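Cytochrome P450 (Picrophilus torridus, PDB 2RFB) is a haem-thiolate protein of the cytochrome P450 family that probably acts as a monooxygenase, inserting one oxygen atom from O2 into an organic substrate. Local coordinates at residues N27-P35 and S46-E54. Numbering follows the deposited sequence.
Sequences NDKIFSSNP and SFITMDNPE. With HEM (protoporphyrin IX containing Fe), chain G; SO4 (sulfate ion), chain F.
Asp-51 reaches across to 27-35 with both carboxylate oxygens. OD2 takes the hydroxyl of Ser-32 (OG to OD2 2.6 Å), and OD1 takes the backbone N of Ser-33 at 2.8 Å in a nearly straight bond (173°); each oxygen uses its syn lone pair. The two grips together fix the rotation of the carboxylate. Ser-32 OG lies anti to its own backbone N (chi1 167°), where it also accepts from Asn-34 N at 3.3 Å, closing an ST turn, while the backbone of Ser-32 pairs with Phe-239 of the neighbouring strand. With an alanine in place of Asp-51, Ser-32 OG and Ser-33 N would probably be left without the carboxylate that holds them both and the turn would be less firmly tied to 46-54. Packing is tight round buried Ser-33, whose CB sits 3.6 Å from Ile-48 O and whose side chain also touches His-293, which hydrogen-bonds the haem. Beside it the amide of Asn-34 brings OD1 to 3.2 Å from Thr-49 O, two acceptors without a bond between them. The Asp-28 end is looser: Asp-28 OD2 comes only to 3.5 Å from Asn-52 CB, the carboxylate and amide planes stand almost perpendicular (84°), and on the solvent side the exposed Lys-29 merely skirts Asn-52. On the inner side, Ile-48 CG1 lies 3.7 Å from HEM O1D, and the Phe-47 ring meets the same propionate edge-on at CGD. The contact thus joins a short strand to the turn leading into helix 52-66, on the propionate side of the P450 haem pocket.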
# COMPACT_ATOMS: atom_id res chain seq x y z
N ASN A 27 -12.50 13.63 8.18
CA ASN A 27 -13.80 14.28 7.83
C ASN A 27 -14.19 13.89 6.37
O ASN A 27 -14.25 14.72 5.45
CB ASN A 27 -13.78 15.79 8.13
CG ASN A 27 -13.82 16.10 9.65
OD1 ASN A 27 -14.88 16.21 10.27
ND2 ASN A 27 -12.66 16.29 10.23
N ASP A 28 -14.43 12.60 6.21
CA ASP A 28 -14.91 11.98 4.96
C ASP A 28 -16.17 12.62 4.36
O ASP A 28 -16.25 12.70 3.15
CB ASP A 28 -15.12 10.49 5.19
CG ASP A 28 -16.04 10.23 6.34
OD1 ASP A 28 -15.60 10.27 7.50
OD2 ASP A 28 -17.25 10.03 6.12
N LYS A 29 -17.14 13.04 5.17
CA LYS A 29 -18.31 13.80 4.71
C LYS A 29 -18.07 15.24 4.26
O LYS A 29 -18.90 15.80 3.52
CB LYS A 29 -19.43 13.86 5.79
CG LYS A 29 -19.97 12.47 6.20
CD LYS A 29 -20.97 12.56 7.33
CE LYS A 29 -21.52 11.16 7.66
NZ LYS A 29 -22.83 11.21 8.40
N ILE A 30 -17.01 15.85 4.75
CA ILE A 30 -16.65 17.18 4.28
C ILE A 30 -15.72 17.03 3.07
O ILE A 30 -15.90 17.72 2.02
CB ILE A 30 -16.01 18.06 5.41
CG1 ILE A 30 -17.01 18.26 6.56
CG2 ILE A 30 -15.59 19.42 4.85
CD1 ILE A 30 -16.46 18.95 7.81
N PHE A 31 -14.75 16.11 3.19
CA PHE A 31 -13.80 15.87 2.10
C PHE A 31 -14.04 14.51 1.51
O PHE A 31 -13.67 13.48 2.07
CB PHE A 31 -12.35 16.07 2.55
CG PHE A 31 -12.12 17.38 3.24
CD1 PHE A 31 -12.15 17.47 4.63
CD2 PHE A 31 -11.89 18.55 2.49
CE1 PHE A 31 -11.98 18.74 5.28
CE2 PHE A 31 -11.72 19.77 3.10
CZ PHE A 31 -11.75 19.87 4.52
N SER A 32 -14.65 14.53 0.34
CA SER A 32 -15.10 13.35 -0.37
C SER A 32 -13.95 12.64 -1.07
O SER A 32 -12.91 13.23 -1.30
CB SER A 32 -16.10 13.79 -1.41
OG SER A 32 -16.37 12.77 -2.33
N SER A 33 -14.16 11.40 -1.48
CA SER A 33 -13.14 10.65 -2.22
C SER A 33 -13.27 10.58 -3.76
O SER A 33 -12.37 10.01 -4.42
CB SER A 33 -12.95 9.26 -1.62
OG SER A 33 -12.20 9.39 -0.44
N ASN A 34 -14.33 11.15 -4.33
CA ASN A 34 -14.44 11.28 -5.79
C ASN A 34 -14.90 12.65 -6.19
O ASN A 34 -15.66 13.25 -5.45
CB ASN A 34 -15.45 10.29 -6.32
CG ASN A 34 -16.72 10.30 -5.53
OD1 ASN A 34 -16.68 10.23 -4.29
ND2 ASN A 34 -17.86 10.38 -6.21
N PRO A 35 -14.49 13.13 -7.38
CA PRO A 35 -14.77 14.51 -7.93
C PRO A 35 -16.23 14.99 -8.02
O PRO A 35 -17.12 14.50 -7.32
CB PRO A 35 -14.20 14.43 -9.36
CG PRO A 35 -14.10 12.92 -9.64
CD PRO A 35 -13.69 12.33 -8.33
N SER A 46 -12.92 0.98 -7.86
CA SER A 46 -13.67 0.30 -6.81
C SER A 46 -13.93 1.19 -5.60
O SER A 46 -14.20 2.37 -5.75
CB SER A 46 -13.00 -1.01 -6.38
OG SER A 46 -13.73 -1.57 -5.29
N PHE A 47 -13.86 0.61 -4.40
CA PHE A 47 -14.39 1.30 -3.25
C PHE A 47 -13.50 2.40 -2.68
O PHE A 47 -13.94 3.16 -1.82
CB PHE A 47 -14.92 0.32 -2.18
CG PHE A 47 -13.86 -0.58 -1.57
CD1 PHE A 47 -13.01 -0.11 -0.56
CD2 PHE A 47 -13.73 -1.89 -1.97
CE1 PHE A 47 -12.01 -0.93 -0.01
CE2 PHE A 47 -12.73 -2.73 -1.40
CZ PHE A 47 -11.88 -2.24 -0.42
N ILE A 48 -12.27 2.50 -3.16
CA ILE A 48 -11.40 3.61 -2.76
C ILE A 48 -11.96 4.98 -3.14
O ILE A 48 -11.70 5.95 -2.44
CB ILE A 48 -9.89 3.43 -3.21
CG1 ILE A 48 -8.94 4.19 -2.27
CG2 ILE A 48 -9.65 3.75 -4.74
CD1 ILE A 48 -7.42 3.81 -2.47
N THR A 49 -12.73 5.05 -4.22
CA THR A 49 -13.22 6.33 -4.68
C THR A 49 -14.69 6.54 -4.29
O THR A 49 -15.37 7.42 -4.85
CB THR A 49 -13.02 6.49 -6.21
OG1 THR A 49 -13.70 5.45 -6.89
CG2 THR A 49 -11.56 6.39 -6.59
N MET A 50 -15.18 5.77 -3.31
CA MET A 50 -16.59 5.86 -2.89
C MET A 50 -16.76 6.50 -1.54
O MET A 50 -15.94 6.30 -0.66
CB MET A 50 -17.18 4.47 -2.79
CG MET A 50 -17.48 3.84 -4.11
SD MET A 50 -17.89 2.13 -3.77
CE MET A 50 -17.75 1.45 -5.45
N ASP A 51 -17.85 7.23 -1.37
CA ASP A 51 -18.11 7.90 -0.13
C ASP A 51 -18.87 7.05 0.83
O ASP A 51 -19.49 6.05 0.50
CB ASP A 51 -18.79 9.25 -0.35
CG ASP A 51 -17.82 10.29 -0.87
OD1 ASP A 51 -16.59 10.13 -0.72
OD2 ASP A 51 -18.27 11.28 -1.44
N ASN A 52 -18.84 7.55 2.05
CA ASN A 52 -18.96 6.75 3.24
C ASN A 52 -19.91 5.63 3.27
O ASN A 52 -19.43 4.53 3.66
CB ASN A 52 -19.10 7.58 4.52
CG ASN A 52 -18.99 6.72 5.79
OD1 ASN A 52 -18.62 5.50 5.73
ND2 ASN A 52 -19.32 7.35 6.96
N PRO A 53 -21.20 5.85 2.83
CA PRO A 53 -22.26 4.82 2.89
C PRO A 53 -22.08 3.66 1.85
O PRO A 53 -21.77 2.53 2.23
CB PRO A 53 -23.55 5.63 2.68
CG PRO A 53 -23.13 6.80 1.86
CD PRO A 53 -21.69 7.10 2.20
N GLU A 54 -22.25 3.93 0.56
CA GLU A 54 -21.87 2.93 -0.45
C GLU A 54 -20.49 2.28 -0.22
O GLU A 54 -20.29 1.09 -0.53
CB GLU A 54 -21.95 3.56 -1.85
CG GLU A 54 -21.79 2.60 -3.01
CD GLU A 54 -22.08 3.27 -4.36
OE1 GLU A 54 -23.25 3.66 -4.60
OE2 GLU A 54 -21.13 3.41 -5.17
CHA HEM G . -5.98 2.23 1.30
CHB HEM G . -1.21 3.12 2.17
CHC HEM G . -0.44 -1.75 1.69
CHD HEM G . -5.00 -2.54 0.14
C1A HEM G . -4.77 2.86 1.61
C2A HEM G . -4.61 4.26 1.95
C3A HEM G . -3.28 4.47 2.18
C4A HEM G . -2.63 3.22 2.02
CMA HEM G . -2.43 5.78 2.58
CAA HEM G . -5.79 5.30 2.01
CBA HEM G . -6.03 6.01 0.66
CGA HEM G . -7.09 7.03 0.95
O1A HEM G . -7.39 7.33 2.17
O2A HEM G . -7.63 7.56 -0.03
C1B HEM G . -0.58 1.86 2.14
C2B HEM G . 0.77 1.55 2.54
C3B HEM G . 0.89 0.19 2.36
C4B HEM G . -0.33 -0.34 1.89
CMB HEM G . 1.79 2.67 3.05
CAB HEM G . 2.02 -0.94 2.53
CBB HEM G . 3.18 -0.80 3.35
C1C HEM G . -1.60 -2.52 1.31
C2C HEM G . -1.85 -3.96 1.12
C3C HEM G . -3.13 -4.10 0.68
C4C HEM G . -3.69 -2.82 0.54
CMC HEM G . -0.92 -5.24 1.34
CAC HEM G . -3.91 -5.44 0.38
CBC HEM G . -4.52 -5.67 -0.80
C1D HEM G . -5.68 -1.30 0.33
C2D HEM G . -7.08 -1.05 0.03
C3D HEM G . -7.31 0.43 0.38
C4D HEM G . -6.08 0.90 0.87
CMD HEM G . -8.14 -2.02 -0.58
CAD HEM G . -8.58 1.35 0.29
CBD HEM G . -9.41 1.12 1.58
CGD HEM G . -10.65 1.96 1.55
O1D HEM G . -10.71 2.91 0.70
O2D HEM G . -11.58 1.68 2.36
NA HEM G . -3.52 2.24 1.68
NB HEM G . -1.25 0.65 1.77
NC HEM G . -2.78 -1.87 0.94
ND HEM G . -5.12 -0.10 0.83
FE HEM G . -3.27 0.15 1.48
S SO4 F . -14.64 1.70 -10.89
O1 SO4 F . -14.73 2.92 -10.07
O2 SO4 F . -13.34 1.57 -11.54
O3 SO4 F . -14.88 0.54 -10.01
O4 SO4 F . -15.65 1.77 -11.94